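Local coordinates for protein neurotoxin (Clostridium botulinum, PDB 3N7L) that probably binds gangliosides on the neuronal surface as the receptor-binding domain of a botulinum neurotoxin of serotype D/C, at residues Q35-P38 and I39-D43; K83-S86 and N87-G90; K213-D216 and D217-N221; N221-F224 and N225-Y229; A407-E411 and S412-H416. All coordinates share one frame; numbering follows the deposited sequence.

Contact 1 (Q35-P38 and I39-D43)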
# COMPACT_ATOMS: atom_id res chain seq x y z
N GLN A 35 12.73 -14.32 6.44
CA GLN A 35 13.58 -13.14 6.59
C GLN A 35 12.94 -12.05 7.42
O GLN A 35 11.78 -11.71 7.22
CB GLN A 35 13.95 -12.59 5.22
CG GLN A 35 14.54 -13.64 4.29
CD GLN A 35 14.83 -13.10 2.91
OE1 GLN A 35 14.95 -13.85 1.95
NE2 GLN A 35 14.95 -11.78 2.81
N LEU A 36 13.71 -11.51 8.36
CA LEU A 36 13.24 -10.45 9.23
C LEU A 36 13.81 -9.11 8.79
O LEU A 36 15.01 -8.98 8.56
CB LEU A 36 13.64 -10.73 10.68
CG LEU A 36 13.16 -12.04 11.32
CD1 LEU A 36 13.57 -12.06 12.78
CD2 LEU A 36 11.66 -12.18 11.19
N ASN A 37 12.94 -8.11 8.69
CA ASN A 37 13.35 -6.78 8.29
C ASN A 37 13.91 -6.07 9.53
O ASN A 37 13.22 -5.94 10.54
CB ASN A 37 12.15 -6.02 7.72
CG ASN A 37 12.52 -4.66 7.15
OD1 ASN A 37 11.67 -3.95 6.60
ND2 ASN A 37 13.79 -4.28 7.28
N PRO A 38 15.18 -5.63 9.47
CA PRO A 38 15.85 -4.94 10.58
C PRO A 38 15.34 -3.53 10.85
O PRO A 38 15.66 -2.94 11.88
CB PRO A 38 17.32 -4.96 10.16
CG PRO A 38 17.22 -4.81 8.68
CD PRO A 38 16.11 -5.78 8.33
N ILE A 39 14.57 -2.97 9.92
CA ILE A 39 14.03 -1.63 10.11
C ILE A 39 12.52 -1.65 9.94
O ILE A 39 11.96 -2.58 9.36
CB ILE A 39 14.63 -0.60 9.12
CG1 ILE A 39 14.21 -0.93 7.69
CG2 ILE A 39 16.15 -0.58 9.24
CD1 ILE A 39 14.61 0.14 6.69
N PHE A 40 11.87 -0.61 10.45
CA PHE A 40 10.42 -0.48 10.36
C PHE A 40 9.95 -0.82 8.95
O PHE A 40 10.60 -0.45 7.96
CB PHE A 40 10.00 0.95 10.74
CG PHE A 40 8.51 1.13 10.82
CD1 PHE A 40 7.78 1.53 9.71
CD2 PHE A 40 7.83 0.87 12.01
CE1 PHE A 40 6.39 1.66 9.77
CE2 PHE A 40 6.45 1.00 12.08
CZ PHE A 40 5.73 1.39 10.96
N PRO A 41 8.80 -1.50 8.82
CA PRO A 41 7.91 -1.96 9.89
C PRO A 41 8.30 -3.28 10.58
O PRO A 41 7.47 -3.90 11.24
CB PRO A 41 6.57 -2.07 9.18
CG PRO A 41 6.99 -2.63 7.85
CD PRO A 41 8.22 -1.81 7.50
N PHE A 42 9.56 -3.69 10.42
CA PHE A 42 10.06 -4.91 11.05
C PHE A 42 9.25 -6.16 10.73
O PHE A 42 9.05 -7.03 11.58
CB PHE A 42 10.12 -4.74 12.58
CG PHE A 42 10.77 -3.46 13.01
CD1 PHE A 42 10.01 -2.42 13.54
CD2 PHE A 42 12.14 -3.29 12.90
CE1 PHE A 42 10.60 -1.23 13.94
CE2 PHE A 42 12.75 -2.10 13.29
CZ PHE A 42 11.98 -1.07 13.81
N ASP A 43 8.79 -6.25 9.49
CA ASP A 43 8.00 -7.37 9.02
C ASP A 43 8.85 -8.63 8.84
O ASP A 43 10.08 -8.57 8.85
CB ASP A 43 7.42 -7.01 7.66
CG ASP A 43 8.52 -6.65 6.66
OD1 ASP A 43 9.09 -7.57 6.05
OD2 ASP A 43 8.82 -5.45 6.53
O HOH W 1 11.26 -9.00 5.77
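Asn37 and Asp43 close the base of the loop with a backbone hydrogen bond, Asn37 N to Asp43 O, at 2.9 Å. Inside the loop Phe42 N binds Ile39 O at 2.8 Å, across a cis peptide between Phe40 and Pro41. Water adds a further polar link: one molecule lies 2.6 Å from Asp43 OD1 and 3.1 Å from Gln35 O, although it has more acceptors around it than protons to give. Asp43 CG stands between its own backbone N and carbonyl carbon (chi1 57°), which turns the carboxylate back over the Asn37 side chain. The two planar groups are 62° apart, and Asp43 OD2 comes within 3.6 Å of Asn37 CB.

Aromatic packing shapes the tip. The Phe42 ring lays one face on the Ile39-Phe40 peptide, whose Ile39 C is 3.3 Å above the ring plane, and presents its edge to Pro38 O, 3.3 Å from Phe42 CE2. Pro41 CB sits over the centre of the Phe40 ring, and that ring also meets Tyr229 edge-to-face. Asp43 packs on Trp142 and Arg206.

The geometry is that of a beta hairpin between strands 35-36 and 44-47, its connection bent by a type VI turn, Ile39 to Phe42, with cis-Pro41 as third residue and its CB over the ring of Phe40.

Contact 2 (K83-S86 and N87-G90)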
# COMPACT_ATOMS: atom_id res chain seq x y z
N LYS A 83 2.75 -9.77 -6.20
CA LYS A 83 2.32 -10.35 -7.44
C LYS A 83 1.07 -11.13 -7.13
O LYS A 83 0.95 -12.31 -7.45
CB LYS A 83 3.39 -11.21 -8.07
CG LYS A 83 3.70 -10.76 -9.49
CD LYS A 83 4.07 -9.28 -9.53
CE LYS A 83 4.20 -8.77 -10.95
NZ LYS A 83 2.91 -8.92 -11.70
N TRP A 84 0.15 -10.45 -6.46
CA TRP A 84 -1.13 -11.02 -6.13
C TRP A 84 -1.97 -10.72 -7.36
O TRP A 84 -2.73 -9.74 -7.41
CB TRP A 84 -1.73 -10.35 -4.89
CG TRP A 84 -3.06 -10.93 -4.49
CD1 TRP A 84 -3.70 -11.99 -5.07
CD2 TRP A 84 -3.93 -10.47 -3.44
NE1 TRP A 84 -4.91 -12.22 -4.45
CE2 TRP A 84 -5.07 -11.30 -3.44
CE3 TRP A 84 -3.84 -9.44 -2.50
CZ2 TRP A 84 -6.13 -11.13 -2.55
CZ3 TRP A 84 -4.90 -9.26 -1.60
CH2 TRP A 84 -6.03 -10.11 -1.63
N VAL A 85 -1.78 -11.54 -8.39
CA VAL A 85 -2.51 -11.39 -9.64
C VAL A 85 -3.92 -11.95 -9.50
O VAL A 85 -4.19 -12.81 -8.66
CB VAL A 85 -1.74 -12.09 -10.80
CG1 VAL A 85 -0.47 -11.31 -11.10
CG2 VAL A 85 -1.40 -13.52 -10.42
N SER A 86 -4.84 -11.44 -10.33
CA SER A 86 -6.24 -11.84 -10.28
C SER A 86 -6.52 -13.30 -10.62
O SER A 86 -7.60 -13.80 -10.31
CB SER A 86 -7.07 -10.93 -11.19
OG SER A 86 -6.74 -11.14 -12.55
N ASN A 87 -5.57 -13.98 -11.25
CA ASN A 87 -5.78 -15.39 -11.59
C ASN A 87 -4.83 -16.27 -10.78
O ASN A 87 -4.44 -17.36 -11.22
CB ASN A 87 -5.57 -15.64 -13.08
CG ASN A 87 -4.13 -15.48 -13.51
OD1 ASN A 87 -3.72 -16.04 -14.54
ND2 ASN A 87 -3.35 -14.73 -12.75
N LEU A 88 -4.47 -15.79 -9.60
CA LEU A 88 -3.60 -16.53 -8.70
C LEU A 88 -4.30 -17.80 -8.21
O LEU A 88 -5.50 -17.78 -7.94
CB LEU A 88 -3.24 -15.67 -7.50
CG LEU A 88 -2.22 -16.27 -6.53
CD1 LEU A 88 -0.84 -16.19 -7.16
CD2 LEU A 88 -2.23 -15.50 -5.21
N PRO A 89 -3.56 -18.91 -8.11
CA PRO A 89 -4.20 -20.13 -7.63
C PRO A 89 -4.44 -20.03 -6.12
O PRO A 89 -4.11 -19.00 -5.51
CB PRO A 89 -3.19 -21.22 -8.00
CG PRO A 89 -1.88 -20.49 -7.91
CD PRO A 89 -2.19 -19.17 -8.57
N GLY A 90 -4.99 -21.08 -5.52
CA GLY A 90 -5.26 -21.06 -4.09
C GLY A 90 -4.07 -21.34 -3.19
O GLY A 90 -3.23 -22.19 -3.48
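Trp84 and Leu88 both carry CG opposite the backbone N (chi1 -179° and -175°), and a Leu88 chi2 of 74° swings CD2 to the indole. The leucine methyl meets the five-membered part of the ring obliquely, Leu88 CD2 to Trp84 CD1 3.8 Å, and the two side chains cross at about a right angle.

The backbone folds twice here. Trp84 is the centre of an inverse gamma turn, marked by a weak bond from Val85 N to Lys83 O. A type I beta turn follows from Val85 to Leu88, in which Leu88 N reaches Val85 O at 3.1 Å.

In the same turn Val85 and Asn87 lie side by side and point the same way, with Val85 CG2 3.3 Å from Asn87 ND2. Val85 CG2 also comes within 4.1 Å of Leu88 CB, so the valine touches both residues.

The indole is held by a hydrogen bond from Trp84 NE1 to Ser109 O and by the rings of Tyr130 and Tyr139. These two turns thus join strand 72-82 of one beta sheet to strand 91-93 of the other, and Leu88 pairs by backbone with Ser109, just beyond strand 102-108.

Contact 3 (K213-D216 and D217-N221)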
# COMPACT_ATOMS: atom_id res chain seq x y z
N LYS A 213 -12.03 -10.14 22.11
CA LYS A 213 -13.26 -9.37 22.03
C LYS A 213 -13.58 -9.05 20.58
O LYS A 213 -12.75 -9.24 19.69
CB LYS A 213 -13.15 -8.07 22.82
CG LYS A 213 -12.25 -7.03 22.17
CD LYS A 213 -12.30 -5.70 22.90
CE LYS A 213 -13.68 -5.06 22.78
NZ LYS A 213 -13.71 -3.71 23.40
N GLU A 214 -14.79 -8.55 20.35
CA GLU A 214 -15.24 -8.17 19.02
C GLU A 214 -14.98 -6.67 18.88
O GLU A 214 -15.72 -5.85 19.42
CB GLU A 214 -16.75 -8.45 18.88
CG GLU A 214 -17.26 -8.49 17.45
CD GLU A 214 -18.79 -8.39 17.35
OE1 GLU A 214 -19.48 -8.77 18.33
OE2 GLU A 214 -19.29 -7.95 16.29
N LEU A 215 -13.91 -6.32 18.17
CA LEU A 215 -13.55 -4.92 17.97
C LEU A 215 -14.58 -4.21 17.10
O LEU A 215 -15.00 -4.75 16.09
CB LEU A 215 -12.18 -4.80 17.30
CG LEU A 215 -10.95 -5.40 17.97
CD1 LEU A 215 -9.74 -5.14 17.09
CD2 LEU A 215 -10.74 -4.78 19.35
N ASP A 216 -14.98 -3.01 17.50
CA ASP A 216 -15.95 -2.27 16.70
C ASP A 216 -15.21 -1.36 15.72
O ASP A 216 -13.99 -1.24 15.79
CB ASP A 216 -16.89 -1.46 17.60
CG ASP A 216 -16.16 -0.44 18.44
OD1 ASP A 216 -16.64 -0.15 19.56
OD2 ASP A 216 -15.12 0.09 17.99
N ASP A 217 -15.95 -0.73 14.81
CA ASP A 217 -15.36 0.16 13.82
C ASP A 217 -14.36 1.15 14.39
O ASP A 217 -13.22 1.23 13.92
CB ASP A 217 -16.46 0.93 13.08
CG ASP A 217 -17.18 0.08 12.05
OD1 ASP A 217 -17.86 -0.90 12.44
OD2 ASP A 217 -17.06 0.39 10.84
N LYS A 218 -14.78 1.91 15.39
CA LYS A 218 -13.91 2.90 16.02
C LYS A 218 -12.60 2.27 16.52
O LYS A 218 -11.52 2.75 16.19
CB LYS A 218 -14.63 3.57 17.18
CG LYS A 218 -13.84 4.69 17.84
CD LYS A 218 -14.66 5.39 18.91
CE LYS A 218 -13.87 6.53 19.56
NZ LYS A 218 -14.68 7.27 20.56
N ASP A 219 -12.72 1.21 17.31
CA ASP A 219 -11.55 0.52 17.85
C ASP A 219 -10.61 0.13 16.71
O ASP A 219 -9.41 0.40 16.77
CB ASP A 219 -11.97 -0.75 18.60
CG ASP A 219 -12.78 -0.45 19.86
OD1 ASP A 219 -13.26 -1.41 20.51
OD2 ASP A 219 -12.92 0.74 20.19
N ILE A 220 -11.17 -0.52 15.70
CA ILE A 220 -10.44 -0.97 14.52
C ILE A 220 -9.61 0.14 13.90
O ILE A 220 -8.40 -0.00 13.70
CB ILE A 220 -11.43 -1.49 13.42
CG1 ILE A 220 -11.98 -2.85 13.82
CG2 ILE A 220 -10.74 -1.58 12.05
CD1 ILE A 220 -13.04 -3.34 12.90
N ASN A 221 -10.26 1.26 13.59
CA ASN A 221 -9.56 2.37 12.97
C ASN A 221 -8.53 3.04 13.86
O ASN A 221 -7.50 3.50 13.37
CB ASN A 221 -10.56 3.38 12.43
CG ASN A 221 -11.25 2.88 11.17
OD1 ASN A 221 -12.21 2.12 11.23
ND2 ASN A 221 -10.73 3.29 10.02
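Asp216 occupies the N-cap of helix 217-226 and binds its first turn twice. Its carboxylate accepts from the backbone, Asp219 N to Asp216 OD2 2.7 Å at 173°, and the first regular helical bond runs from Ile220 N to Asp216 O at 2.9 Å. The side chain reaches the turn because Asp216 CG lies between its backbone N and carbonyl carbon (chi1 61°), bringing OD2 back over the amide nitrogens at the helix start.

The capping oxygen has an acidic neighbour. Asp219 crosses Asp216 at about a right angle with the carboxylate planes 44° apart, and Asp219 OD2 is 3.2 Å from Asp216 OD2. The positive end of the helix dipole would be expected to ease this repulsion, and Lys213 may contribute: its NZ makes a long salt bridge of 3.7 Å to Asp219 OD1.

Apolar packing lies beneath. Leu215, just before the cap, meets Ile220 in the fourth position after it, Leu215 CB to Ile220 CG1 4.0 Å, the pairing of a hydrophobic staple. Ile220 CG1 also presses to 3.2 Å of Asp216 O.

Ser74 OG bonds to Lys213 O and Leu215 N where the chain leaves strand 202-211. Asp217 OD1 bonds to Tyr158 OH, and Ile220 packs on Thr146 and Tyr158, so the new helix lies against strands 143-150 and 154-159.

Contact 4 (N221-F224 and N225-Y229)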
# COMPACT_ATOMS: atom_id res chain seq x y z
N ASN A 221 -10.26 1.26 13.59
CA ASN A 221 -9.56 2.37 12.97
C ASN A 221 -8.53 3.04 13.86
O ASN A 221 -7.50 3.50 13.37
CB ASN A 221 -10.56 3.38 12.43
CG ASN A 221 -11.25 2.88 11.17
OD1 ASN A 221 -12.21 2.12 11.23
ND2 ASN A 221 -10.73 3.29 10.02
N ILE A 222 -8.78 3.09 15.17
CA ILE A 222 -7.81 3.68 16.08
C ILE A 222 -6.57 2.78 16.03
O ILE A 222 -5.44 3.26 16.01
CB ILE A 222 -8.36 3.75 17.53
CG1 ILE A 222 -9.39 4.88 17.63
CG2 ILE A 222 -7.22 3.97 18.52
CD1 ILE A 222 -9.99 5.04 19.01
N LEU A 223 -6.80 1.47 16.00
CA LEU A 223 -5.70 0.51 15.93
C LEU A 223 -4.96 0.74 14.62
O LEU A 223 -3.74 0.88 14.59
CB LEU A 223 -6.25 -0.92 15.97
CG LEU A 223 -5.21 -2.04 15.95
CD1 LEU A 223 -4.28 -1.90 17.14
CD2 LEU A 223 -5.92 -3.39 15.98
N PHE A 224 -5.72 0.78 13.53
CA PHE A 224 -5.20 1.00 12.19
C PHE A 224 -4.22 2.18 12.16
O PHE A 224 -3.07 2.05 11.75
CB PHE A 224 -6.39 1.28 11.25
CG PHE A 224 -6.00 1.57 9.83
CD1 PHE A 224 -6.65 2.57 9.12
CD2 PHE A 224 -5.03 0.80 9.17
CE1 PHE A 224 -6.34 2.82 7.78
CE2 PHE A 224 -4.72 1.04 7.83
CZ PHE A 224 -5.38 2.04 7.13
N ASN A 225 -4.69 3.33 12.62
CA ASN A 225 -3.87 4.53 12.63
C ASN A 225 -2.67 4.49 13.58
O ASN A 225 -1.59 4.97 13.23
CB ASN A 225 -4.75 5.74 12.94
CG ASN A 225 -5.73 6.04 11.82
OD1 ASN A 225 -6.84 6.51 12.05
ND2 ASN A 225 -5.30 5.79 10.58
N SER A 226 -2.84 3.90 14.76
CA SER A 226 -1.76 3.84 15.74
C SER A 226 -0.55 3.01 15.28
O SER A 226 0.54 3.14 15.83
CB SER A 226 -2.27 3.27 17.06
OG SER A 226 -2.51 1.87 16.97
N LEU A 227 -0.76 2.15 14.29
CA LEU A 227 0.32 1.31 13.78
C LEU A 227 1.04 1.97 12.60
O LEU A 227 1.88 1.35 11.95
CB LEU A 227 -0.23 -0.06 13.34
CG LEU A 227 -0.38 -1.16 14.41
CD1 LEU A 227 -1.03 -0.59 15.66
CD2 LEU A 227 -1.22 -2.31 13.84
N GLN A 228 0.72 3.22 12.33
CA GLN A 228 1.33 3.94 11.22
C GLN A 228 1.99 5.24 11.64
O GLN A 228 1.66 5.81 12.68
CB GLN A 228 0.28 4.28 10.17
CG GLN A 228 -0.26 3.11 9.39
CD GLN A 228 -1.36 3.54 8.44
OE1 GLN A 228 -2.51 3.73 8.84
NE2 GLN A 228 -1.01 3.70 7.17
N TYR A 229 2.93 5.70 10.82
CA TYR A 229 3.57 6.99 11.02
C TYR A 229 2.91 7.78 9.91
O TYR A 229 3.39 7.83 8.79
CB TYR A 229 5.08 6.90 10.79
CG TYR A 229 5.83 6.21 11.90
CD1 TYR A 229 6.11 4.85 11.84
CD2 TYR A 229 6.25 6.92 13.03
CE1 TYR A 229 6.80 4.21 12.86
CE2 TYR A 229 6.94 6.29 14.07
CZ TYR A 229 7.21 4.93 13.97
OH TYR A 229 7.90 4.28 14.98
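The C-terminal turn of helix 217-226, where Leu223 and Phe224 meet Ser226, Leu227 and Gln228, leads from the lectin-like sandwich of the N-terminal half toward the beta-trefoil half of the receptor-binding domain. Regular i to i+4 bonds persist up to Asn225 N to Asn221 O (2.9 Å) and Ser226 N to Ile222 O (3.0 Å).

The helix then unwinds. Leu227 N makes two weak bonds, to Leu223 O at 3.3 Å and to Phe224 O at 3.4 Å, and Leu227 is the first residue to leave helical angles. Leu223 O has a second partner: with the serine hydroxyl placed between backbone N and carbonyl carbon (chi1 74°), Ser226 OG donates to it at 2.9 Å.

The end of the Gln228 amide lies over one face of the Phe224 ring, offset toward the rim, with the planes 34° apart. The Phe224 ring also meets that of Phe144.

The leucines, too, face the sheet. Leu223 and Leu227 pack on Phe144, and Leu227 also on Trp78, applying the helix to strands 143-150 and 72-82. Leu223 CD1 meets Leu227 CD1 at 3.8 Å, and Leu227 CD1 extends to 3.3 Å from Leu223 O.

Contact 5 (A407-E411 and S412-H416)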
# COMPACT_ATOMS: atom_id res chain seq x y z
N ALA A 407 -9.03 25.92 -4.54
CA ALA A 407 -9.78 25.32 -3.44
C ALA A 407 -10.56 24.09 -3.92
O ALA A 407 -10.61 23.08 -3.22
CB ALA A 407 -10.73 26.35 -2.83
N SER A 408 -11.16 24.18 -5.10
CA SER A 408 -11.92 23.06 -5.64
C SER A 408 -11.04 21.86 -5.97
O SER A 408 -11.46 20.72 -5.82
CB SER A 408 -12.68 23.49 -6.90
OG SER A 408 -13.64 24.48 -6.59
N LEU A 409 -9.81 22.12 -6.42
CA LEU A 409 -8.88 21.05 -6.77
C LEU A 409 -8.36 20.34 -5.54
O LEU A 409 -7.92 19.19 -5.60
CB LEU A 409 -7.69 21.62 -7.56
CG LEU A 409 -7.88 21.83 -9.06
CD1 LEU A 409 -6.65 22.50 -9.63
CD2 LEU A 409 -8.12 20.48 -9.74
N LEU A 410 -8.40 21.04 -4.42
CA LEU A 410 -7.93 20.51 -3.15
C LEU A 410 -8.56 19.16 -2.83
O LEU A 410 -7.99 18.34 -2.10
CB LEU A 410 -8.24 21.51 -2.04
CG LEU A 410 -7.36 21.53 -0.80
CD1 LEU A 410 -5.91 21.83 -1.19
CD2 LEU A 410 -7.88 22.59 0.16
N GLU A 411 -9.74 18.91 -3.38
CA GLU A 411 -10.47 17.67 -3.13
C GLU A 411 -10.51 16.72 -4.32
O GLU A 411 -11.11 15.65 -4.25
CB GLU A 411 -11.90 17.98 -2.71
CG GLU A 411 -12.02 18.63 -1.34
CD GLU A 411 -11.44 17.77 -0.25
OE1 GLU A 411 -10.19 17.69 -0.15
OE2 GLU A 411 -12.22 17.14 0.50
N SER A 412 -9.87 17.12 -5.42
CA SER A 412 -9.86 16.30 -6.62
C SER A 412 -8.79 15.21 -6.62
O SER A 412 -7.66 15.43 -6.19
CB SER A 412 -9.68 17.19 -7.84
OG SER A 412 -9.68 16.42 -9.02
N THR A 413 -9.15 14.03 -7.10
CA THR A 413 -8.20 12.93 -7.18
C THR A 413 -7.17 13.20 -8.28
O THR A 413 -6.18 12.49 -8.41
CB THR A 413 -8.90 11.58 -7.47
OG1 THR A 413 -9.75 11.72 -8.61
CG2 THR A 413 -9.72 11.13 -6.27
N SER A 414 -7.41 14.25 -9.07
CA SER A 414 -6.50 14.62 -10.15
C SER A 414 -5.25 15.28 -9.56
O SER A 414 -4.30 15.59 -10.28
CB SER A 414 -7.18 15.56 -11.15
OG SER A 414 -7.42 16.84 -10.58
N THR A 415 -5.25 15.49 -8.24
CA THR A 415 -4.11 16.10 -7.56
C THR A 415 -3.40 15.05 -6.70
O THR A 415 -2.47 15.37 -5.96
CB THR A 415 -4.55 17.27 -6.63
OG1 THR A 415 -5.43 16.78 -5.61
CG2 THR A 415 -5.26 18.34 -7.43
N HIS A 416 -3.83 13.79 -6.81
CA HIS A 416 -3.21 12.71 -6.05
C HIS A 416 -2.13 12.03 -6.88
O HIS A 416 -2.42 11.42 -7.92
CB HIS A 416 -4.25 11.66 -5.62
CG HIS A 416 -5.31 12.18 -4.71
ND1 HIS A 416 -5.32 13.48 -4.24
CD2 HIS A 416 -6.41 11.59 -4.20
CE1 HIS A 416 -6.39 13.66 -3.48
NE2 HIS A 416 -7.07 12.53 -3.44
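Leu409 is the residue against which the second segment folds back. Its carbonyl takes the one backbone hydrogen bond across the contact, Ser412 N to Leu409 O, 2.8 Å and 157° at the hydrogen. The same oxygen is flanked by a methyl, Thr415 CG2, at 3.3 Å. The leucine side chain completes this shell: Leu409 CB is 4.1 Å from Thr415 CG2, while Leu409 CD2 lies 3.8 Å from Ser414 OG and also near Ser412 CB.

What sets these groups in place is the short 3-10 turn of residues 413-415. Thr415 N returns to Ser412 O at 3.2 Å, and His416 N to Thr413 O. Ser412 OG, opposite its backbone N (chi1 -179°), turns to Ser414 OG at 2.8 Å, a hydroxyl pair in which either may donate. The His416 imidazole has Thr413 CA over its centre.

Farther out, Ser414 OG also bonds to Ser378 OG, and Thr413 OG1 to Asn253 OD1. Leu409 rests on Ile376 and Ser378 of strand 373-384.

Across the contact, then, there is one backbone bond and the packing of a leucine, partly on the Thr415 methyl; the hydroxyl bonds lie within 412-416 and toward the neighbouring strands and loops. Thr415 OG1 has a single proton and two acceptors near it, Ser412 O at 2.7 Å and Gln362 OE1 of strand 359-366, and which of them takes the proton is not settled, so the turn and the adjoining strand may share or compete for it.

Overall arrangement
All five contacts are local turns or helix ends, and they differ in what holds them. Contacts 3 and 4 lie on one helix and share Asn221: the partly buried start is capped by one aspartate, while the finish, at the surface, relies on weak backbone bonds, a serine hydroxyl and leucines against the sheet. Contact 1, a surface hairpin tip, touches contact 4 where Phe40 CE2 meets Tyr229 CE1 at 3.3 Å, the only pair of contacts separate in sequence that touch. Contact 2, partly buried and built round a tryptophan, bridges the two sheets of the sandwich. Contact 5, another surface turn but rich in hydroxyls, lies well inside the trefoil half, its centre about 35 Å from that of contact 1.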